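PDB 3C2G: beta-catenin homolog sys-1 from Caenorhabditis elegans, which serves as a transcriptional coregulator in the Wnt asymmetry pathway, binding the TCF factor POP-1 directly and activating or repressing target genes. Local coordinates for residues L457-L460 with R461-L465; P509-T512 with R513-S516; Q519-V522 with E523-S527; P552-L555 with L556-N559. All coordinates share one frame; numbering follows the deposited sequence.

Contact 1 (L457-L460 with R461-L465); sequences LLEL and RSTIL
Arg461 and Leu457, one helical turn apart, meet with a methyl of the leucine laid over the flat end of the arginine: Leu457 CD2 stands 3.8 Å from Arg461 CZ, over the centre of one guanidinium face. Nearer the stem, Leu457 CG and Arg461 NE are 3.7 Å apart. The arginine gets there with CG anti to its carbonyl carbon (chi1 -65°) and an extended run to NE, a course that takes Arg461 CG past Leu457 O at 3.3 Å. NE and NH2 donate to the carbonyls of Cys446, near the end of helix 437-448, and Cys449, just past it, and Trp504 adds a cation-pi contact, which would be expected to ease the burial of the charge. An alanine here would take away both donors and is likely to leave those carbonyls without these partners and Leu457 without the flat group it lies on.

The setting is the helical array of an armadillo domain, in which helix 457-472 lies among helices 388-409, 437-448, 494-507 and 515-535. Leu460 faces the first two of these and also packs along its own helix, its CG 3.8 Å from Ile464 CD1. The carboxylate of Glu459 pairs with a basic side chain of the bound POP-1 peptide. Its carbonyl, Glu459 O, accepts twice from one residue: Thr463 OG1 at 2.7 Å and Thr463 N at 3.1 Å approach from opposite faces of the carbonyl plane.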
ATOM      1  N   LEU A 457       1.983  14.825  10.136  1.00 38.68           N
ATOM      2  CA  LEU A 457       1.791  15.586  11.371  1.00 37.29           C
ATOM      3  C   LEU A 457       0.364  16.110  11.604  1.00 35.98           C
ATOM      4  O   LEU A 457      -0.156  16.039  12.726  1.00 35.35           O
ATOM      5  CB  LEU A 457       2.803  16.732  11.449  1.00 36.83           C
ATOM      6  CG  LEU A 457       3.054  17.377  12.809  1.00 37.59           C
ATOM      7  CD1 LEU A 457       3.428  16.351  13.874  1.00 35.38           C
ATOM      8  CD2 LEU A 457       4.151  18.425  12.678  1.00 38.13           C
ATOM      9  N   LEU A 458      -0.264  16.622  10.552  1.00 34.61           N
ATOM     10  CA  LEU A 458      -1.600  17.185  10.669  1.00 33.82           C
ATOM     11  C   LEU A 458      -2.619  16.155  11.150  1.00 34.07           C
ATOM     12  O   LEU A 458      -3.421  16.432  12.048  1.00 34.55           O
ATOM     13  CB  LEU A 458      -2.043  17.783   9.335  1.00 33.78           C
ATOM     14  CG  LEU A 458      -3.475  18.312   9.234  1.00 33.64           C
ATOM     15  CD1 LEU A 458      -3.768  19.394  10.311  1.00 34.03           C
ATOM     16  CD2 LEU A 458      -3.751  18.837   7.832  1.00 32.57           C
ATOM     17  N   GLU A 459      -2.570  14.973  10.548  1.00 33.79           N
ATOM     18  CA  GLU A 459      -3.510  13.910  10.832  1.00 33.65           C
ATOM     19  C   GLU A 459      -3.219  13.326  12.206  1.00 32.79           C
ATOM     20  O   GLU A 459      -4.140  12.893  12.897  1.00 33.35           O
ATOM     21  CB  GLU A 459      -3.430  12.828   9.752  1.00 33.75           C
ATOM     22  CG  GLU A 459      -4.543  11.773   9.829  1.00 36.31           C
ATOM     23  CD  GLU A 459      -4.517  10.753   8.694  0.50 35.33           C
ATOM     24  OE1 GLU A 459      -4.111  11.100   7.557  0.50 35.33           O
ATOM     25  OE2 GLU A 459      -4.927   9.595   8.949  0.50 37.92           O
ATOM     26  N   LEU A 460      -1.945  13.327  12.595  1.00 31.24           N
ATOM     27  CA  LEU A 460      -1.546  12.903  13.925  1.00 30.28           C
ATOM     28  C   LEU A 460      -2.114  13.814  15.025  1.00 30.60           C
ATOM     29  O   LEU A 460      -2.614  13.332  16.030  1.00 30.63           O
ATOM     30  CB  LEU A 460      -0.023  12.838  14.052  1.00 29.57           C
ATOM     31  CG  LEU A 460       0.497  12.494  15.459  1.00 29.74           C
ATOM     32  CD1 LEU A 460       0.001  11.123  15.943  1.00 27.42           C
ATOM     33  CD2 LEU A 460       2.002  12.555  15.532  1.00 29.51           C
ATOM     34  N   ARG A 461      -2.020  15.123  14.835  1.00 31.17           N
ATOM     35  CA  ARG A 461      -2.457  16.085  15.847  1.00 31.31           C
ATOM     36  C   ARG A 461      -3.969  16.087  15.965  1.00 31.61           C
ATOM     37  O   ARG A 461      -4.516  16.240  17.042  1.00 32.57           O
ATOM     38  CB  ARG A 461      -1.921  17.486  15.532  1.00 31.02           C
ATOM     39  CG  ARG A 461      -0.414  17.538  15.621  1.00 30.82           C
ATOM     40  CD  ARG A 461       0.189  18.890  15.332  1.00 30.53           C
ATOM     41  NE  ARG A 461       1.543  18.883  15.874  1.00 33.25           N
ATOM     42  CZ  ARG A 461       2.432  19.860  15.747  1.00 32.37           C
ATOM     43  NH1 ARG A 461       2.136  20.964  15.066  1.00 32.73           N
ATOM     44  NH2 ARG A 461       3.627  19.721  16.305  1.00 29.23           N
ATOM     45  N   SER A 462      -4.643  15.880  14.851  1.00 31.38           N
ATOM     46  CA  SER A 462      -6.078  15.764  14.871  1.00 30.97           C
ATOM     47  C   SER A 462      -6.502  14.519  15.657  1.00 30.78           C
ATOM     48  O   SER A 462      -7.443  14.579  16.451  1.00 31.36           O
ATOM     49  CB  SER A 462      -6.600  15.705  13.440  1.00 30.81           C
ATOM     50  OG  SER A 462      -8.007  15.733  13.420  1.00 31.30           O
ATOM     51  N   THR A 463      -5.791  13.410  15.448  1.00 29.88           N
ATOM     52  CA  THR A 463      -6.107  12.118  16.079  1.00 28.84           C
ATOM     53  C   THR A 463      -5.810  12.145  17.578  1.00 28.68           C
ATOM     54  O   THR A 463      -6.517  11.533  18.372  1.00 28.36           O
ATOM     55  CB  THR A 463      -5.315  10.962  15.404  1.00 28.68           C
ATOM     56  OG1 THR A 463      -5.621  10.932  14.008  1.00 29.43           O
ATOM     57  CG2 THR A 463      -5.663   9.606  16.003  1.00 27.22           C
ATOM     58  N   ILE A 464      -4.763  12.863  17.959  1.00 28.90           N
ATOM     59  CA  ILE A 464      -4.411  13.003  19.363  1.00 29.02           C
ATOM     60  C   ILE A 464      -5.512  13.743  20.133  1.00 30.15           C
ATOM     61  O   ILE A 464      -5.869  13.339  21.245  1.00 30.28           O
ATOM     62  CB  ILE A 464      -3.078  13.725  19.539  1.00 28.76           C
ATOM     63  CG1 ILE A 464      -1.927  12.821  19.088  1.00 27.54           C
ATOM     64  CG2 ILE A 464      -2.887  14.148  20.996  1.00 28.01           C
ATOM     65  CD1 ILE A 464      -0.595  13.536  18.984  1.00 25.68           C
ATOM     66  N   LEU A 465      -6.051  14.810  19.542  1.00 29.92           N
ATOM     67  CA  LEU A 465      -7.095  15.575  20.202  1.00 30.45           C
ATOM     68  C   LEU A 465      -8.272  14.656  20.469  1.00 31.21           C
ATOM     69  O   LEU A 465      -8.875  14.692  21.552  1.00 31.23           O
ATOM     70  CB  LEU A 465      -7.536  16.782  19.371  1.00 29.28           C
ATOM     71  CG  LEU A 465      -6.484  17.854  19.119  1.00 29.31           C
ATOM     72  CD1 LEU A 465      -7.055  18.949  18.211  1.00 29.50           C
ATOM     73  CD2 LEU A 465      -5.951  18.441  20.425  1.00 30.37           C
TER

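Contact 2 (P509-T512 with R513-S516); sequences PNNT and RTQS
Asn511 folds back on Arg513 and Thr514 in an Asx turn overlaid on a beta turn, the bend that carries the chain from the loop after helix 494-507 into helix 515-535. Just upstream, Pro509 O accepts from Lys518 NZ, a further link between loop and helix. The asparagine side chain can be followed outward atom by atom. CB lies nearest to the hydroxyl of Thr514, with 3.9 Å between Asn511 CB and Thr514 OG1. CG stands anti to the backbone N (chi1 166°), a setting that swings the amide toward the chain ahead and brings Asn511 CG within 3.7 Å of Arg513 CB. From there the two branches part. Asn511 OD1 accepts the backbone Arg513 N at 3.1 Å, closing the Asx turn; the hydrogen bond is fairly straight (156° at the hydrogen), yet the donor stands 67° out of the amide plane, well off either lone pair. On the other branch, Asn511 ND2 has carbon as its two nearest neighbours across the turn, Arg513 CB at 3.6 Å and Thr514 CG2 at 3.7 Å, and the asparagine and Thr514 side chains cross at about a right angle.

The beta turn is closed by the main chain of the same asparagine. Thr514 N donates to Asn511 O at 2.9 Å from above the carbonyl plane. The hydroxyl of Thr514 takes a different approach: Thr514 OG1 reaches Asn511 O at 3.1 Å within the carbonyl plane, on a lone pair.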
ATOM      1  N   PRO A 509      -0.094  26.002   5.067  1.00 60.23           N
ATOM      2  CA  PRO A 509      -0.445  26.407   3.701  1.00 61.48           C
ATOM      3  C   PRO A 509      -1.884  26.064   3.340  1.00 62.92           C
ATOM      4  O   PRO A 509      -2.415  25.048   3.809  1.00 63.30           O
ATOM      5  CB  PRO A 509       0.507  25.577   2.830  1.00 61.27           C
ATOM      6  CG  PRO A 509       1.640  25.218   3.724  1.00 61.43           C
ATOM      7  CD  PRO A 509       1.030  25.044   5.076  1.00 60.53           C
ATOM      8  N   ASN A 510      -2.498  26.908   2.514  1.00 64.19           N
ATOM      9  CA  ASN A 510      -3.869  26.694   2.063  1.00 65.69           C
ATOM     10  C   ASN A 510      -3.891  25.760   0.869  1.00 65.95           C
ATOM     11  O   ASN A 510      -3.292  26.048  -0.171  1.00 66.35           O
ATOM     12  CB  ASN A 510      -4.555  28.020   1.739  1.00 66.49           C
ATOM     13  CG  ASN A 510      -4.436  29.022   2.869  1.00 68.50           C
ATOM     14  OD1 ASN A 510      -5.271  29.048   3.773  1.00 70.61           O
ATOM     15  ND2 ASN A 510      -3.377  29.834   2.840  1.00 68.93           N
ATOM     16  N   ASN A 511      -4.597  24.644   1.030  1.00 66.04           N
ATOM     17  CA  ASN A 511      -4.487  23.507   0.130  1.00 65.97           C
ATOM     18  C   ASN A 511      -5.691  22.594   0.294  1.00 65.71           C
ATOM     19  O   ASN A 511      -5.893  22.008   1.360  1.00 66.35           O
ATOM     20  CB  ASN A 511      -3.180  22.759   0.429  1.00 66.27           C
ATOM     21  CG  ASN A 511      -3.113  21.387  -0.215  1.00 67.93           C
ATOM     22  OD1 ASN A 511      -3.787  21.106  -1.209  1.00 70.18           O
ATOM     23  ND2 ASN A 511      -2.277  20.523   0.349  1.00 67.89           N
ATOM     24  N   THR A 512      -6.476  22.467  -0.771  1.00 65.02           N
ATOM     25  CA  THR A 512      -7.745  21.731  -0.746  1.00 64.08           C
ATOM     26  C   THR A 512      -7.602  20.264  -0.328  1.00 63.17           C
ATOM     27  O   THR A 512      -8.567  19.650   0.121  1.00 63.38           O
ATOM     28  CB  THR A 512      -8.481  21.823  -2.107  1.00 64.55           C
ATOM     29  OG1 THR A 512      -7.592  21.425  -3.159  1.00 65.41           O
ATOM     30  CG2 THR A 512      -8.968  23.256  -2.372  1.00 64.34           C
ATOM     31  N   ARG A 513      -6.400  19.710  -0.482  1.00 61.97           N
ATOM     32  CA  ARG A 513      -6.076  18.373   0.015  1.00 61.00           C
ATOM     33  C   ARG A 513      -6.206  18.256   1.543  1.00 59.32           C
ATOM     34  O   ARG A 513      -6.668  17.239   2.056  1.00 58.92           O
ATOM     35  CB  ARG A 513      -4.654  17.978  -0.399  1.00 61.43           C
ATOM     36  CG  ARG A 513      -4.572  16.915  -1.498  1.00 65.83           C
ATOM     37  CD  ARG A 513      -3.341  16.001  -1.311  1.00 70.95           C
ATOM     38  NE  ARG A 513      -3.468  15.126  -0.136  1.00 73.67           N
ATOM     39  CZ  ARG A 513      -2.797  15.266   1.011  1.00 74.72           C
ATOM     40  NH1 ARG A 513      -1.912  16.246   1.177  1.00 74.37           N
ATOM     41  NH2 ARG A 513      -3.009  14.408   2.002  1.00 74.80           N
ATOM     42  N   THR A 514      -5.800  19.302   2.259  1.00 57.28           N
ATOM     43  CA  THR A 514      -5.693  19.242   3.709  1.00 55.60           C
ATOM     44  C   THR A 514      -6.809  19.992   4.443  1.00 55.06           C
ATOM     45  O   THR A 514      -6.858  19.976   5.670  1.00 54.73           O
ATOM     46  CB  THR A 514      -4.319  19.758   4.186  1.00 55.67           C
ATOM     47  OG1 THR A 514      -4.173  21.142   3.849  1.00 54.49           O
ATOM     48  CG2 THR A 514      -3.187  18.949   3.551  1.00 54.64           C
ATOM     49  N   GLN A 515      -7.708  20.619   3.685  1.00 54.05           N
ATOM     50  CA  GLN A 515      -8.742  21.492   4.239  1.00 52.97           C
ATOM     51  C   GLN A 515      -9.694  20.788   5.185  1.00 50.96           C
ATOM     52  O   GLN A 515     -10.054  21.317   6.236  1.00 51.08           O
ATOM     53  CB  GLN A 515      -9.534  22.165   3.115  1.00 53.83           C
ATOM     54  CG  GLN A 515      -8.770  23.288   2.431  1.00 58.45           C
ATOM     55  CD  GLN A 515      -8.313  24.364   3.409  1.00 62.60           C
ATOM     56  OE1 GLN A 515      -9.136  25.083   3.985  1.00 64.28           O
ATOM     57  NE2 GLN A 515      -6.996  24.472   3.607  1.00 63.19           N
ATOM     58  N   SER A 516     -10.105  19.597   4.788  1.00 48.62           N
ATOM     59  CA  SER A 516     -10.987  18.772   5.574  1.00 46.24           C
ATOM     60  C   SER A 516     -10.375  18.416   6.957  1.00 44.60           C
ATOM     61  O   SER A 516     -11.042  18.523   7.987  1.00 44.39           O
ATOM     62  CB  SER A 516     -11.338  17.537   4.752  1.00 45.64           C
ATOM     63  OG  SER A 516     -11.988  16.566   5.533  1.00 48.47           O
TER

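Contact 3 (Q519-V522 with E523-S527); sequences QQLV and ERTIS
Gln520 and Arg524 lie side by side and point the same way, amide stacked on guanidinium with their planes 23° apart. The overlap is offset: Gln520 OE1 sits over one face of the guanidinium toward its rim, 3.7 Å from Arg524 NH2. Polar ends so arranged find their bonds on the neighbouring helix, where Arg524 NH1 donates to Ser462 O and Gln520 NE2 makes a weak bond to Ser462 OG.

One residue earlier on the helix, Gln519 and Glu523 cross obliquely, their planes 51° apart. Gln519 bends at its CB-CG bond (chi2 58°), which curls the amide back so that Gln519 NE2 donates to Glu523 OE1 at 2.9 Å, reaching the carboxylate oxygen on its anti side. The other oxygen, OE2, forms a salt bridge with Lys562. Such pairs four residues apart run along helix 515-535, a member of the armadillo array wedged between helices 457-472, 494-507 and 563-579. On the buried flank, Thr525 turns its hydroxyl back along the helix: Thr525 OG1 donates to Leu521 O at 2.8 Å, and Thr525 N reaches the same Leu521 O at 3.0 Å from the other face of the carbonyl plane, while Leu521 CD2 rests 3.8 Å from Thr525 OG1.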
ATOM      1  N   GLN A 519     -10.095  21.522   9.246  1.00 39.56           N
ATOM      2  CA  GLN A 519     -11.382  21.788   9.844  1.00 39.33           C
ATOM      3  C   GLN A 519     -11.649  20.847  11.028  1.00 38.78           C
ATOM      4  O   GLN A 519     -12.103  21.310  12.071  1.00 39.19           O
ATOM      5  CB  GLN A 519     -12.495  21.727   8.798  1.00 39.83           C
ATOM      6  CG  GLN A 519     -13.910  21.979   9.343  1.00 42.55           C
ATOM      7  CD  GLN A 519     -14.060  23.332  10.035  1.00 45.46           C
ATOM      8  OE1 GLN A 519     -13.378  24.304   9.693  1.00 45.34           O
ATOM      9  NE2 GLN A 519     -14.965  23.397  11.011  1.00 45.33           N
ATOM     10  N   GLN A 520     -11.346  19.551  10.893  1.00 37.66           N
ATOM     11  CA  GLN A 520     -11.626  18.611  11.989  1.00 37.15           C
ATOM     12  C   GLN A 520     -10.736  18.828  13.218  1.00 35.78           C
ATOM     13  O   GLN A 520     -11.158  18.548  14.331  1.00 35.99           O
ATOM     14  CB  GLN A 520     -11.661  17.138  11.539  1.00 36.35           C
ATOM     15  CG  GLN A 520     -10.312  16.446  11.408  1.00 39.61           C
ATOM     16  CD  GLN A 520     -10.397  14.906  11.267  1.00 39.53           C
ATOM     17  OE1 GLN A 520     -11.483  14.322  11.148  1.00 39.43           O
ATOM     18  NE2 GLN A 520      -9.228  14.254  11.273  1.00 38.98           N
ATOM     19  N   LEU A 521      -9.527  19.343  13.014  1.00 34.45           N
ATOM     20  CA  LEU A 521      -8.618  19.657  14.113  1.00 33.37           C
ATOM     21  C   LEU A 521      -9.148  20.838  14.913  1.00 34.20           C
ATOM     22  O   LEU A 521      -9.059  20.853  16.145  1.00 34.57           O
ATOM     23  CB  LEU A 521      -7.214  19.980  13.585  1.00 32.13           C
ATOM     24  CG  LEU A 521      -6.118  20.181  14.635  1.00 29.88           C
ATOM     25  CD1 LEU A 521      -4.795  19.718  14.116  1.00 29.01           C
ATOM     26  CD2 LEU A 521      -6.020  21.633  15.101  1.00 29.51           C
ATOM     27  N   VAL A 522      -9.676  21.828  14.196  1.00 34.38           N
ATOM     28  CA  VAL A 522     -10.248  23.018  14.790  1.00 34.12           C
ATOM     29  C   VAL A 522     -11.433  22.645  15.680  1.00 34.98           C
ATOM     30  O   VAL A 522     -11.506  23.082  16.840  1.00 34.66           O
ATOM     31  CB  VAL A 522     -10.657  24.024  13.692  1.00 34.08           C
ATOM     32  CG1 VAL A 522     -11.575  25.097  14.239  1.00 32.45           C
ATOM     33  CG2 VAL A 522      -9.412  24.652  13.080  1.00 33.37           C
ATOM     34  N   GLU A 523     -12.332  21.815  15.137  1.00 34.99           N
ATOM     35  CA  GLU A 523     -13.542  21.381  15.833  1.00 36.12           C
ATOM     36  C   GLU A 523     -13.191  20.579  17.073  1.00 34.83           C
ATOM     37  O   GLU A 523     -13.768  20.783  18.146  1.00 35.55           O
ATOM     38  CB  GLU A 523     -14.432  20.541  14.910  1.00 35.61           C
ATOM     39  CG  GLU A 523     -15.050  21.329  13.757  1.00 39.70           C
ATOM     40  CD  GLU A 523     -15.884  20.470  12.807  1.00 41.49           C
ATOM     41  OE1 GLU A 523     -15.843  20.739  11.578  1.00 48.23           O
ATOM     42  OE2 GLU A 523     -16.583  19.532  13.281  1.00 48.87           O
ATOM     43  N   ARG A 524     -12.229  19.679  16.927  1.00 33.34           N
ATOM     44  CA  ARG A 524     -11.803  18.849  18.036  1.00 32.40           C
ATOM     45  C   ARG A 524     -11.153  19.675  19.132  1.00 32.28           C
ATOM     46  O   ARG A 524     -11.264  19.329  20.300  1.00 33.22           O
ATOM     47  CB  ARG A 524     -10.889  17.713  17.558  1.00 31.61           C
ATOM     48  CG  ARG A 524     -11.660  16.622  16.869  1.00 28.09           C
ATOM     49  CD  ARG A 524     -10.777  15.628  16.178  1.00 26.05           C
ATOM     50  NE  ARG A 524     -11.585  14.591  15.547  1.00 26.74           N
ATOM     51  CZ  ARG A 524     -11.085  13.498  14.978  1.00 26.98           C
ATOM     52  NH1 ARG A 524      -9.776  13.299  14.977  1.00 26.96           N
ATOM     53  NH2 ARG A 524     -11.893  12.594  14.439  1.00 23.34           N
ATOM     54  N   THR A 525     -10.498  20.769  18.757  1.00 31.19           N
ATOM     55  CA  THR A 525      -9.919  21.675  19.728  1.00 30.90           C
ATOM     56  C   THR A 525     -11.036  22.293  20.578  1.00 31.57           C
ATOM     57  O   THR A 525     -11.005  22.222  21.807  1.00 30.69           O
ATOM     58  CB  THR A 525      -9.104  22.786  19.038  1.00 31.06           C
ATOM     59  OG1 THR A 525      -8.015  22.203  18.311  1.00 31.37           O
ATOM     60  CG2 THR A 525      -8.561  23.756  20.052  1.00 28.58           C
ATOM     61  N   ILE A 526     -12.024  22.894  19.917  1.00 31.84           N
ATOM     62  CA  ILE A 526     -13.138  23.516  20.624  1.00 31.93           C
ATOM     63  C   ILE A 526     -13.795  22.469  21.543  1.00 32.52           C
ATOM     64  O   ILE A 526     -14.109  22.729  22.706  1.00 32.55           O
ATOM     65  CB  ILE A 526     -14.169  24.125  19.627  1.00 31.75           C
ATOM     66  CG1 ILE A 526     -13.514  25.188  18.733  1.00 31.05           C
ATOM     67  CG2 ILE A 526     -15.385  24.702  20.357  1.00 31.19           C
ATOM     68  CD1 ILE A 526     -12.596  26.167  19.456  1.00 30.43           C
ATOM     69  N   SER A 527     -13.949  21.267  21.013  1.00 32.21           N
ATOM     70  CA  SER A 527     -14.673  20.222  21.697  1.00 31.69           C
ATOM     71  C   SER A 527     -13.864  19.670  22.867  1.00 31.45           C
ATOM     72  O   SER A 527     -14.418  19.299  23.899  1.00 32.09           O
ATOM     73  CB  SER A 527     -15.049  19.141  20.687  1.00 31.43           C
ATOM     74  OG  SER A 527     -15.315  17.925  21.324  1.00 33.41           O
TER

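Contact 4 (P552-L555 with L556-N559); sequences PLNL and LNGN
Leu553 and Leu556 form the close-packed side of this turn, their side chains crossing at about a right angle. With CG anti to its carbonyl carbon (chi1 -62°), Leu556 carries its CD1 to Leu553 CD1, 3.7 Å away. Closer to the backbone, Leu556 CB lies 3.4 Å from Leu553 O. Leu556 N donates to that same Leu553 O at 3.0 Å, from above the carbonyl plane. Both leucines are buried against Met593 of helix 591-598, and Leu556 also meets Ile566 and Val569 of helix 563-579. An alanine in place of Leu556 would probably leave Leu553 CD1 without this neighbour and open a gap between the turn and the two helices.

The other side is far looser. Asn554 and Asn557 lie alongside each other, pointing the same way, with amide planes 52° apart. Their direct bond is weak, 3.4 Å from Asn557 ND2 to Asn554 OD1, and a water bridges the pair, donating to Asn554 OD1 at 3.0 Å and to Asn557 OD1 at 3.1 Å. Asn554 is further anchored by ND2, which donates to Thr588 O, whereas Asn557 belongs to the exposed end of the turn.

Leu555 N bonding to Pro552 O, followed by Leu556 N to Leu553 O and, weakly, Asn557 N to Asn554 O, is the three-residue spacing that marks a 3-10 turn, set here in the loop between helices 539-544 and 563-579.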
ATOM      1  N   PRO A 552     -12.788  32.570  19.450  1.00 43.67           N
ATOM      2  CA  PRO A 552     -13.301  31.411  18.706  1.00 43.46           C
ATOM      3  C   PRO A 552     -14.522  31.740  17.850  1.00 43.69           C
ATOM      4  O   PRO A 552     -14.703  31.137  16.797  1.00 43.53           O
ATOM      5  CB  PRO A 552     -13.668  30.412  19.807  1.00 42.87           C
ATOM      6  CG  PRO A 552     -12.834  30.819  20.975  1.00 43.59           C
ATOM      7  CD  PRO A 552     -12.768  32.314  20.902  1.00 43.62           C
ATOM      8  N   LEU A 553     -15.330  32.708  18.284  1.00 44.13           N
ATOM      9  CA  LEU A 553     -16.506  33.128  17.523  1.00 44.93           C
ATOM     10  C   LEU A 553     -16.186  33.421  16.058  1.00 45.13           C
ATOM     11  O   LEU A 553     -17.001  33.147  15.175  1.00 44.86           O
ATOM     12  CB  LEU A 553     -17.212  34.321  18.184  1.00 44.70           C
ATOM     13  CG  LEU A 553     -18.596  34.717  17.635  1.00 46.22           C
ATOM     14  CD1 LEU A 553     -19.551  33.509  17.493  1.00 45.38           C
ATOM     15  CD2 LEU A 553     -19.251  35.810  18.476  1.00 45.48           C
ATOM     16  N   ASN A 554     -14.985  33.936  15.807  1.00 46.02           N
ATOM     17  CA  ASN A 554     -14.524  34.232  14.448  1.00 46.86           C
ATOM     18  C   ASN A 554     -14.371  32.989  13.547  1.00 46.89           C
ATOM     19  O   ASN A 554     -14.248  33.112  12.330  1.00 46.73           O
ATOM     20  CB  ASN A 554     -13.227  35.057  14.489  1.00 47.06           C
ATOM     21  CG  ASN A 554     -13.434  36.461  15.067  1.00 49.88           C
ATOM     22  OD1 ASN A 554     -14.491  37.074  14.896  1.00 51.40           O
ATOM     23  ND2 ASN A 554     -12.417  36.973  15.755  1.00 53.26           N
ATOM     24  N   LEU A 555     -14.381  31.801  14.154  1.00 47.09           N
ATOM     25  CA  LEU A 555     -14.426  30.535  13.412  1.00 47.70           C
ATOM     26  C   LEU A 555     -15.731  30.370  12.623  1.00 49.16           C
ATOM     27  O   LEU A 555     -15.817  29.546  11.718  1.00 48.61           O
ATOM     28  CB  LEU A 555     -14.294  29.361  14.379  1.00 46.41           C
ATOM     29  CG  LEU A 555     -12.998  28.599  14.649  1.00 44.33           C
ATOM     30  CD1 LEU A 555     -11.725  29.332  14.237  1.00 41.72           C
ATOM     31  CD2 LEU A 555     -12.965  28.250  16.132  1.00 41.36           C
ATOM     32  N   LEU A 556     -16.744  31.145  12.994  1.00 51.66           N
ATOM     33  CA  LEU A 556     -18.072  31.016  12.405  1.00 54.15           C
ATOM     34  C   LEU A 556     -18.301  32.016  11.295  1.00 56.94           C
ATOM     35  O   LEU A 556     -19.361  32.017  10.679  1.00 57.64           O
ATOM     36  CB  LEU A 556     -19.156  31.204  13.462  1.00 53.15           C
ATOM     37  CG  LEU A 556     -19.238  30.244  14.644  1.00 51.08           C
ATOM     38  CD1 LEU A 556     -20.508  30.543  15.426  1.00 48.70           C
ATOM     39  CD2 LEU A 556     -19.210  28.798  14.198  1.00 48.39           C
ATOM     40  N   ASN A 557     -17.309  32.865  11.044  1.00 60.51           N
ATOM     41  CA  ASN A 557     -17.403  33.896  10.004  1.00 63.81           C
ATOM     42  C   ASN A 557     -17.592  33.331   8.583  1.00 65.83           C
ATOM     43  O   ASN A 557     -18.102  34.022   7.698  1.00 66.32           O
ATOM     44  CB  ASN A 557     -16.201  34.855  10.072  1.00 63.95           C
ATOM     45  CG  ASN A 557     -16.161  35.677  11.379  1.00 64.95           C
ATOM     46  OD1 ASN A 557     -17.143  35.739  12.132  1.00 64.76           O
ATOM     47  ND2 ASN A 557     -15.017  36.310  11.642  1.00 64.03           N
ATOM     48  N   GLY A 558     -17.192  32.076   8.374  1.00 67.76           N
ATOM     49  CA  GLY A 558     -17.451  31.393   7.110  1.00 69.92           C
ATOM     50  C   GLY A 558     -18.869  30.849   7.042  1.00 71.58           C
ATOM     51  O   GLY A 558     -19.739  31.226   7.845  1.00 71.65           O
ATOM     52  N   ASN A 559     -19.104  29.968   6.071  1.00 72.88           N
ATOM     53  CA  ASN A 559     -20.382  29.280   5.934  1.00 73.94           C
ATOM     54  C   ASN A 559     -20.345  27.965   6.714  1.00 74.72           C
ATOM     55  O   ASN A 559     -20.386  26.870   6.137  1.00 75.09           O
ATOM     56  CB  ASN A 559     -20.718  29.046   4.456  1.00 74.09           C
TER
HETATM   57  O   HOH W   1     -17.474  36.839  14.992  1.00 42.26           O

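The four contacts follow one another along the C-terminal part of the armadillo domain, each closing before the next opens. Contact 1 lies on helix 457-472; contacts 2 and 3 share helix 515-535, one at its entry and the other within it, their centres about 15 Å apart, and merely adjoin along the chain. Contact 3 lies between contacts 1 and 4, touching both: its centre is about 10 Å from that of contact 1, to which Arg524 and Gln520 tie it, and about 13 Å from that of contact 4, where Leu555 packs on Val522 and Ile526. Contact 2 reaches contact 1 through Leu458 and Thr514. Neighbouring helices and loops are thereby packed together, and helix 457-472 also meets the bound peptide through Glu459.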